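Local coordinates for ABM domain-containing protein (Deinococcus radiodurans, PDB 3E8O) that is of unconfirmed function but, as a ferredoxin-like dimer of the antibiotic biosynthesis monooxygenase family, probably acts as a small oxidoreductase, at residues H23-A28 against H67-E72; A34-L39 against L99-L104; V41-A46 against L54-S59. All blocks are in the same frame, centred on the assembly; numbering follows the deposited sequence. Where two conformers were deposited one is given.

Contact 1 of 3, residues H23-A28 against H67-E72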
loop_
_atom_site.group_PDB
_atom_site.type_symbol
_atom_site.label_atom_id
_atom_site.label_comp_id
_atom_site.label_asym_id
_atom_site.label_seq_id
_atom_site.Cartn_x
_atom_site.Cartn_y
_atom_site.Cartn_z
ATOM N N HIS A 23 1.994 -4.534 6.103
ATOM C CA HIS A 23 1.765 -4.759 4.659
ATOM C C HIS A 23 1.115 -6.112 4.478
ATOM O O HIS A 23 1.641 -7.139 4.921
ATOM C CB HIS A 23 3.092 -4.685 3.892
ATOM C CG HIS A 23 2.981 -5.010 2.440
ATOM N ND1 HIS A 23 2.263 -4.225 1.568
ATOM C CD2 HIS A 23 3.402 -6.089 1.727
ATOM C CE1 HIS A 23 2.316 -4.767 0.358
ATOM N NE2 HIS A 23 3.007 -5.899 0.432
ATOM N N GLY A 24 -0.081 -6.084 3.900
ATOM C CA GLY A 24 -0.836 -7.304 3.666
ATOM C C GLY A 24 -1.275 -7.422 2.246
ATOM O O GLY A 24 -1.573 -6.427 1.565
ATOM N N THR A 25 -1.288 -8.666 1.783
ATOM C CA THR A 25 -1.769 -8.974 0.449
ATOM C C THR A 25 -2.738 -10.166 0.530
ATOM O O THR A 25 -2.644 -11.035 1.400
ATOM C CB THR A 25 -0.636 -9.285 -0.503
ATOM O OG1 THR A 25 0.151 -10.389 -0.013
ATOM C CG2 THR A 25 0.269 -8.028 -0.681
ATOM N N LEU A 26 -3.676 -10.165 -0.405
ATOM C CA LEU A 26 -4.730 -11.189 -0.517
ATOM C C LEU A 26 -5.383 -11.076 -1.877
ATOM O O LEU A 26 -5.291 -10.015 -2.516
ATOM C CB LEU A 26 -5.796 -11.080 0.567
ATOM C CG LEU A 26 -6.718 -9.863 0.615
ATOM C CD1 LEU A 26 -7.886 -10.168 1.590
ATOM C CD2 LEU A 26 -5.980 -8.535 0.953
ATOM N N SER A 27 -6.023 -12.152 -2.333
ATOM C CA SER A 27 -6.707 -12.095 -3.626
ATOM C C SER A 27 -7.974 -12.898 -3.600
ATOM O O SER A 27 -8.154 -13.771 -2.765
ATOM C CB SER A 27 -5.791 -12.592 -4.759
ATOM O OG SER A 27 -5.617 -13.993 -4.696
ATOM N N ALA A 28 -8.848 -12.600 -4.545
ATOM C CA ALA A 28 -10.100 -13.336 -4.698
ATOM C C ALA A 28 -10.266 -13.746 -6.147
ATOM O O ALA A 28 -9.774 -13.093 -7.073
ATOM C CB ALA A 28 -11.309 -12.475 -4.246
ATOM N N HIS A 67 -6.372 -8.670 -6.965
ATOM C CA HIS A 67 -5.268 -8.763 -5.954
ATOM C C HIS A 67 -5.260 -7.449 -5.197
ATOM O O HIS A 67 -5.237 -6.377 -5.793
ATOM C CB HIS A 67 -3.944 -9.063 -6.632
ATOM C CG HIS A 67 -3.909 -10.412 -7.273
ATOM N ND1 HIS A 67 -3.099 -11.417 -6.814
ATOM C CD2 HIS A 67 -4.631 -10.935 -8.292
ATOM C CE1 HIS A 67 -3.285 -12.498 -7.557
ATOM N NE2 HIS A 67 -4.199 -12.225 -8.476
ATOM N N PHE A 68 -5.270 -7.576 -3.876
ATOM C CA PHE A 68 -5.478 -6.445 -2.970
ATOM C C PHE A 68 -4.350 -6.319 -1.975
ATOM O O PHE A 68 -3.606 -7.260 -1.682
ATOM C CB PHE A 68 -6.820 -6.623 -2.228
ATOM C CG PHE A 68 -8.010 -6.766 -3.158
ATOM C CD1 PHE A 68 -8.590 -5.667 -3.741
ATOM C CD2 PHE A 68 -8.491 -8.025 -3.521
ATOM C CE1 PHE A 68 -9.610 -5.786 -4.629
ATOM C CE2 PHE A 68 -9.516 -8.141 -4.420
ATOM C CZ PHE A 68 -10.074 -7.022 -4.973
ATOM N N LEU A 69 -4.251 -5.087 -1.488
ATOM C CA LEU A 69 -3.261 -4.681 -0.509
ATOM C C LEU A 69 -3.957 -4.035 0.687
ATOM O O LEU A 69 -4.920 -3.279 0.525
ATOM C CB LEU A 69 -2.269 -3.679 -1.156
ATOM C CG LEU A 69 -1.049 -3.121 -0.409
ATOM C CD1 LEU A 69 -0.039 -4.217 -0.040
ATOM C CD2 LEU A 69 -0.344 -2.020 -1.255
ATOM N N ILE A 70 -3.429 -4.317 1.865
ATOM C CA ILE A 70 -3.860 -3.726 3.110
ATOM C C ILE A 70 -2.625 -3.032 3.689
ATOM O O ILE A 70 -1.621 -3.680 4.029
ATOM C CB ILE A 70 -4.437 -4.719 4.131
ATOM C CG1 ILE A 70 -5.529 -5.629 3.549
ATOM C CG2 ILE A 70 -4.949 -3.970 5.336
ATOM C CD1 ILE A 70 -6.061 -6.669 4.500
ATOM N N THR A 71 -2.698 -1.711 3.810
ATOM C CA THR A 71 -1.611 -0.853 4.277
ATOM C C THR A 71 -2.018 -0.216 5.589
ATOM O O THR A 71 -3.038 0.451 5.664
ATOM C CB THR A 71 -1.307 0.209 3.230
ATOM O OG1 THR A 71 -1.015 -0.433 1.992
ATOM C CG2 THR A 71 -0.169 1.154 3.646
ATOM N N GLU A 72 -1.224 -0.457 6.633
ATOM C CA GLU A 72 -1.593 0.070 7.950
ATOM C C GLU A 72 -0.410 0.703 8.647
ATOM O O GLU A 72 0.686 0.196 8.571
ATOM C CB GLU A 72 -2.123 -1.058 8.891
ATOM C CG GLU A 72 -3.007 -2.089 8.239
ATOM C CD GLU A 72 -3.393 -3.271 9.085
ATOM O OE1 GLU A 72 -3.503 -3.117 10.326
ATOM O OE2 GLU A 72 -3.648 -4.364 8.495
HETATM O O HOH W 1 1.380 -1.515 1.872
#
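The methylene of S27 sits squarely over the imidazole of H67, a CH-pi contact between facing residues of two antiparallel strands: CB of S27 lies 3.7 Å from the centroid of the H67 ring, 14° off the ring normal. The hydroxyl of S27 is hydrogen-bonded to the carboxylate of D103, while its CB lies over the ring.

The backbone ladder alternates hydrogen-bonded and non-hydrogen-bonded pairs. G24 and I70 form one hydrogen-bonded pair, in which each backbone N bonds to the other residue's O and I70 N comes to 2.8 Å from G24 O. That oxygen also takes a CA-H...O contact from L69, whose CA is 3.2 Å from G24 O. L26 and F68 form the next pair. Its two bonds are unequal: F68 N approaches L26 O at 2.8 Å, whereas L26 N reaches F68 O at a longer 3.2 Å.

On the face shared by L26, F68 and I70 the contact is apolar. L26 CG lies between its backbone N and carbonyl carbon (chi1 66°), and the CD2 branch meets F68 CB at 3.8 Å and I70 CG1 at 3.9 Å. Helix 33-47 packs on F68 from this side. On the other face a water joins H23 ND1 and T71 OG1, lying in plane at the edge of the imidazole, 2.9 Å from H23 ND1.

The chemistry is thus mainly divided by face: hydrocarbon toward helix 33-47 and the loop 99-104, with F68 also reaching L62 of the second subunit, and on the opposite face a mixture of histidine, hydroxyl, water and L69, where H73 of the second subunit meets the H23 ring edge-to-face and T71 of that subunit packs on L69.

Contact 2 of 3, residues A34-L39 against L99-L104; sequences AHLRQL and LNVTDL
Segment 34-39 of helix 33-47 and the irregular segment 99-104 stand well apart in their backbones: their nearest CA atoms, those of L36 and L99, are 7.4 Å from each other. No hydrogen bond joins them, and the gap is bridged by side chains of the loop, which reach helix side chains and backbone. L99 does most of this. Its CG is anti to the carbonyl carbon (chi1 -64°), and its two methyl branches divide the helix surface between them. CD2 rests against the beta carbon of H35 at 3.6 Å, crossing that side chain at a slant while the imidazole leads away from the contact. CD1 goes to the helix itself: it lies 3.9 Å from L36 CA and 4.1 Å from L36 CB, and one turn further on it meets L39 CD2 at 4.2 Å. One leucine tip thereby touches residues of two successive turns.

V101 makes a second, separate contact. Its CG2 methyl comes to 4.0 Å from L36 CD2, the two side chains crossing at about a right angle. L36 is thus approached by L99 near its backbone and by V101 at the end of its side chain.

The two loop residues are brought round by the end of helix 87-98, which closes in a Schellman motif: V101 N bonds to L96 O and N100 N to K97 O, with N100 at positive phi as the C-prime residue. This turn puts L99 and V101 on the side of helix 33-47.

L36 also packs on L26 and F68 of the sheet and on L96 of helix 87-98, and L39 on A95 and L96. The contact therefore lies where helix 33-47, the C-terminal end of helix 87-98 and the sheet strands 20-27 and 67-74 converge.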
loop_
_atom_site.group_PDB
_atom_site.type_symbol
_atom_site.label_atom_id
_atom_site.label_comp_id
_atom_site.label_asym_id
_atom_site.label_seq_id
_atom_site.Cartn_x
_atom_site.Cartn_y
_atom_site.Cartn_z
ATOM N N ALA A 34 -15.996 -8.863 -6.003
ATOM C CA ALA A 34 -16.889 -7.761 -5.581
ATOM C C ALA A 34 -17.211 -7.822 -4.066
ATOM O O ALA A 34 -17.222 -6.818 -3.349
ATOM C CB ALA A 34 -18.175 -7.704 -6.463
ATOM N N HIS A 35 -17.471 -9.019 -3.585
ATOM C CA HIS A 35 -17.733 -9.247 -2.169
ATOM C C HIS A 35 -16.507 -8.888 -1.318
ATOM O O HIS A 35 -16.608 -8.276 -0.258
ATOM C CB HIS A 35 -18.175 -10.706 -1.900
ATOM C CG HIS A 35 -19.486 -11.075 -2.555
ATOM N ND1 HIS A 35 -19.693 -12.282 -3.187
ATOM C CD2 HIS A 35 -20.623 -10.361 -2.732
ATOM C CE1 HIS A 35 -20.914 -12.309 -3.698
ATOM N NE2 HIS A 35 -21.502 -11.162 -3.424
ATOM N N LEU A 36 -15.328 -9.223 -1.834
ATOM C CA LEU A 36 -14.124 -8.924 -1.056
ATOM C C LEU A 36 -13.854 -7.417 -0.986
ATOM O O LEU A 36 -13.457 -6.880 0.051
ATOM C CB LEU A 36 -12.916 -9.658 -1.598
ATOM C CG LEU A 36 -11.616 -9.448 -0.806
ATOM C CD1 LEU A 36 -11.730 -9.768 0.685
ATOM C CD2 LEU A 36 -10.442 -10.212 -1.464
ATOM N N ARG A 37 -14.148 -6.731 -2.074
ATOM C CA ARG A 37 -13.934 -5.282 -2.078
ATOM C C ARG A 37 -14.825 -4.635 -1.040
ATOM O O ARG A 37 -14.425 -3.760 -0.318
ATOM C CB ARG A 37 -14.179 -4.646 -3.465
ATOM C CG ARG A 37 -13.205 -5.086 -4.527
ATOM C CD ARG A 37 -13.425 -4.359 -5.848
ATOM N NE ARG A 37 -12.639 -4.931 -6.915
ATOM C CZ ARG A 37 -13.031 -5.864 -7.770
ATOM N NH1 ARG A 37 -14.284 -6.270 -7.822
ATOM N NH2 ARG A 37 -12.159 -6.374 -8.598
ATOM N N GLN A 38 -16.078 -5.066 -1.006
ATOM C CA GLN A 38 -17.031 -4.527 -0.051
ATOM C C GLN A 38 -16.587 -4.782 1.384
ATOM O O GLN A 38 -16.657 -3.920 2.250
ATOM C CB GLN A 38 -18.463 -5.080 -0.294
ATOM C CG GLN A 38 -19.449 -4.515 0.723
ATOM C CD GLN A 38 -20.826 -5.098 0.715
ATOM O OE1 GLN A 38 -21.019 -6.312 0.641
ATOM N NE2 GLN A 38 -21.809 -4.217 0.854
ATOM N N LEU A 39 -16.130 -6.000 1.622
ATOM C CA LEU A 39 -15.633 -6.390 2.963
ATOM C C LEU A 39 -14.438 -5.558 3.387
ATOM O O LEU A 39 -14.362 -5.080 4.516
ATOM C CB LEU A 39 -15.277 -7.868 2.969
ATOM C CG LEU A 39 -14.688 -8.434 4.264
ATOM C CD1 LEU A 39 -15.616 -8.275 5.466
ATOM C CD2 LEU A 39 -14.317 -9.925 4.026
ATOM N N LEU A 99 -15.400 -16.693 1.298
ATOM C CA LEU A 99 -15.155 -16.148 -0.021
ATOM C C LEU A 99 -14.023 -16.945 -0.701
ATOM O O LEU A 99 -13.526 -16.589 -1.793
ATOM C CB LEU A 99 -14.785 -14.643 0.065
ATOM C CG LEU A 99 -15.838 -13.677 0.602
ATOM C CD1 LEU A 99 -15.246 -12.273 0.621
ATOM C CD2 LEU A 99 -17.097 -13.741 -0.271
ATOM N N ASN A 100 -13.628 -18.012 -0.016
ATOM C CA ASN A 100 -12.487 -18.874 -0.408
ATOM C C ASN A 100 -11.241 -18.068 -0.692
ATOM O O ASN A 100 -10.452 -18.363 -1.611
ATOM C CB ASN A 100 -12.772 -19.796 -1.606
ATOM C CG ASN A 100 -11.748 -20.972 -1.729
ATOM O OD1 ASN A 100 -11.267 -21.592 -0.723
ATOM N ND2 ASN A 100 -11.427 -21.292 -2.975
ATOM N N VAL A 101 -11.084 -17.023 0.122
ATOM C CA VAL A 101 -9.845 -16.217 0.095
ATOM C C VAL A 101 -8.902 -16.866 1.078
ATOM O O VAL A 101 -9.125 -16.811 2.283
ATOM C CB VAL A 101 -10.079 -14.754 0.490
ATOM C CG1 VAL A 101 -8.724 -14.015 0.667
ATOM C CG2 VAL A 101 -11.013 -14.093 -0.529
ATOM N N THR A 102 -7.866 -17.502 0.552
ATOM C CA THR A 102 -6.975 -18.324 1.369
ATOM C C THR A 102 -5.546 -17.863 1.374
ATOM O O THR A 102 -4.711 -18.486 2.034
ATOM C CB THR A 102 -6.947 -19.783 0.876
ATOM O OG1 THR A 102 -6.434 -19.825 -0.455
ATOM C CG2 THR A 102 -8.333 -20.368 0.929
ATOM N N ASP A 103 -5.275 -16.712 0.771
ATOM C CA ASP A 103 -3.888 -16.264 0.617
ATOM C C ASP A 103 -3.567 -14.992 1.368
ATOM O O ASP A 103 -2.582 -14.307 1.073
ATOM C CB ASP A 103 -3.498 -16.113 -0.859
ATOM C CG ASP A 103 -4.308 -15.072 -1.584
ATOM O OD1 ASP A 103 -5.242 -14.505 -0.983
ATOM O OD2 ASP A 103 -4.036 -14.869 -2.792
ATOM N N LEU A 104 -4.379 -14.617 2.331
ATOM C CA LEU A 104 -4.018 -13.422 3.077
ATOM C C LEU A 104 -2.720 -13.622 3.839
ATOM O O LEU A 104 -2.577 -14.558 4.612
ATOM C CB LEU A 104 -5.120 -13.067 4.090
ATOM C CG LEU A 104 -4.879 -11.892 5.058
ATOM C CD1 LEU A 104 -4.623 -10.570 4.375
ATOM C CD2 LEU A 104 -6.004 -11.743 6.104
#

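Contact 3 of 3, residues V41-A46 against L54-S59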
loop_
_atom_site.group_PDB
_atom_site.type_symbol
_atom_site.label_atom_id
_atom_site.label_comp_id
_atom_site.label_asym_id
_atom_site.label_seq_id
_atom_site.Cartn_x
_atom_site.Cartn_y
_atom_site.Cartn_z
ATOM N N VAL A 41 -13.522 -2.533 2.308
ATOM C CA VAL A 41 -13.911 -1.138 2.543
ATOM C C VAL A 41 -14.565 -1.028 3.923
ATOM O O VAL A 41 -14.322 -0.068 4.667
ATOM C CB VAL A 41 -14.813 -0.632 1.382
ATOM C CG1 VAL A 41 -15.501 0.676 1.746
ATOM C CG2 VAL A 41 -13.962 -0.494 0.101
ATOM N N HIS A 42 -15.361 -2.034 4.281
ATOM C CA HIS A 42 -16.054 -2.043 5.580
ATOM C C HIS A 42 -15.055 -2.140 6.725
ATOM O O HIS A 42 -15.128 -1.384 7.703
ATOM C CB HIS A 42 -17.087 -3.160 5.673
ATOM C CG HIS A 42 -17.744 -3.255 7.012
ATOM N ND1 HIS A 42 -17.166 -3.914 8.083
ATOM C CD2 HIS A 42 -18.915 -2.750 7.462
ATOM C CE1 HIS A 42 -17.960 -3.803 9.136
ATOM N NE2 HIS A 42 -19.027 -3.103 8.783
ATOM N N ILE A 43 -14.107 -3.052 6.577
ATOM C CA ILE A 43 -13.048 -3.269 7.593
ATOM C C ILE A 43 -12.218 -1.990 7.776
ATOM O O ILE A 43 -11.892 -1.577 8.879
ATOM C CB ILE A 43 -12.144 -4.449 7.209
ATOM C CG1 ILE A 43 -12.929 -5.776 7.265
ATOM C CG2 ILE A 43 -10.916 -4.514 8.117
ATOM C CD1 ILE A 43 -12.288 -6.902 6.326
ATOM N N ALA A 44 -11.901 -1.337 6.671
ATOM C CA ALA A 44 -11.119 -0.100 6.738
ATOM C C ALA A 44 -11.854 1.015 7.471
ATOM O O ALA A 44 -11.269 1.716 8.274
ATOM C CB ALA A 44 -10.684 0.341 5.304
ATOM N N GLN A 45 -13.146 1.158 7.197
ATOM C CA GLN A 45 -13.950 2.218 7.797
ATOM C C GLN A 45 -13.972 2.032 9.326
ATOM O O GLN A 45 -13.883 2.989 10.072
ATOM C CB GLN A 45 -15.371 2.202 7.215
ATOM N N ALA A 46 -14.078 0.788 9.749
ATOM C CA ALA A 46 -14.156 0.483 11.182
ATOM C C ALA A 46 -12.789 0.676 11.833
ATOM O O ALA A 46 -12.667 1.284 12.896
ATOM C CB ALA A 46 -14.586 -0.936 11.392
ATOM N N LEU A 54 -3.196 4.975 12.746
ATOM C CA LEU A 54 -2.785 6.210 12.065
ATOM C C LEU A 54 -3.095 6.180 10.571
ATOM O O LEU A 54 -3.258 7.204 9.945
ATOM C CB LEU A 54 -1.319 6.470 12.290
ATOM C CG LEU A 54 -0.854 6.582 13.747
ATOM C CD1 LEU A 54 0.647 6.628 13.890
ATOM C CD2 LEU A 54 -1.554 7.785 14.424
ATOM N N LEU A 55 -3.206 4.987 10.028
ATOM C CA LEU A 55 -3.503 4.805 8.601
ATOM C C LEU A 55 -4.025 3.393 8.389
ATOM O O LEU A 55 -3.493 2.439 8.940
ATOM C CB LEU A 55 -2.249 4.951 7.748
ATOM C CG LEU A 55 -2.466 4.956 6.227
ATOM C CD1 LEU A 55 -3.198 6.210 5.757
ATOM C CD2 LEU A 55 -1.115 4.809 5.533
ATOM N N TYR A 56 -5.055 3.268 7.587
ATOM C CA TYR A 56 -5.569 1.944 7.161
ATOM C C TYR A 56 -6.192 2.116 5.790
ATOM O O TYR A 56 -7.241 2.714 5.636
ATOM C CB TYR A 56 -6.582 1.392 8.159
ATOM C CG TYR A 56 -6.824 -0.091 8.020
ATOM C CD1 TYR A 56 -7.621 -0.593 7.038
ATOM C CD2 TYR A 56 -6.325 -0.985 8.949
ATOM C CE1 TYR A 56 -7.848 -1.948 6.915
ATOM C CE2 TYR A 56 -6.564 -2.322 8.853
ATOM C CZ TYR A 56 -7.339 -2.816 7.840
ATOM O OH TYR A 56 -7.622 -4.149 7.664
ATOM N N LEU A 57 -5.485 1.630 4.793
ATOM C CA LEU A 57 -5.900 1.704 3.403
ATOM C C LEU A 57 -6.023 0.308 2.794
ATOM O O LEU A 57 -5.206 -0.584 3.021
ATOM C CB LEU A 57 -4.859 2.461 2.564
ATOM C CG LEU A 57 -4.548 3.886 2.934
ATOM C CD1 LEU A 57 -3.344 4.407 2.120
ATOM C CD2 LEU A 57 -5.758 4.762 2.764
ATOM N N VAL A 58 -7.088 0.148 2.022
ATOM C CA VAL A 58 -7.323 -1.064 1.282
ATOM C C VAL A 58 -7.350 -0.688 -0.196
ATOM O O VAL A 58 -7.995 0.295 -0.586
ATOM C CB VAL A 58 -8.591 -1.787 1.717
ATOM C CG1 VAL A 58 -8.438 -2.334 3.148
ATOM C CG2 VAL A 58 -9.936 -0.918 1.620
ATOM N N SER A 59 -6.580 -1.403 -1.008
ATOM C CA SER A 59 -6.377 -1.007 -2.419
ATOM C C SER A 59 -6.265 -2.218 -3.316
ATOM O O SER A 59 -6.021 -3.326 -2.864
ATOM C CB SER A 59 -5.149 -0.072 -2.530
ATOM O OG SER A 59 -3.936 -0.728 -2.143
#
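A44 is the residue of the helix that meets both inward-pointing side chains of the strand. Its CB lies 3.6 Å from Y56 CD1 and 4.0 Å from V58 CG2, and its CA also comes within 3.5 Å of the same CD1 atom, so the tyrosine ring reaches the helix backbone itself. One residue earlier, I43 meets the far end of that ring: its CG2 methyl is 3.3 Å from Y56 OH and 4.0 Å from CZ. V41 completes the shell, touching V58 CG2 through its backbone N at 4.0 Å and, more loosely, through its own CG2 methyl.

Y56 CG is anti to the backbone N (chi1 -162°), directed toward the helix side. The small side chain of A44 allows a close approach, with CA atoms of A44 and Y56 only 5.9 Å apart, although the axes of the two segments stay 8.0 Å from each other. On the sheet, I70 and E72 of strand 67-74 pack against Y56. The phenol oxygen, next to the I43 methyl, is hydrogen-bonded to a bound molecule of unknown identity, probably from the crystallisation liquor, which may mark a pocket. Farther out, R48 bonds to the carbonyl oxygen of Y56.

Helix and strand run antiparallel, at 173° between their directions, and follow each other in the chain. This is the first helix of a ferredoxin-like fold laid against the strand it leads into, as in the dimeric alpha/beta-barrel clan to which the family belongs.

Contact 1 pairs strands 20-27 and 67-74 in the middle of the four-stranded antiparallel sheet; contacts 2 and 3 join helix 33-47 to its surroundings at two successive places. Their centres lie about 10 Å (1 and 2), about 11 Å (1 and 3) and about 14 Å (2 and 3) apart. Contact 3 is nested within the chain loops closed by both others, while the segments of contacts 1 and 2 alternate along the sequence. The packing of F68 on L36 links contact 1 to contact 2, and strand 53-61, neighbour of 67-74, links it to contact 3. Each lies within reach of the second subunit, and strand 53-61 continues the sheet into it through S59.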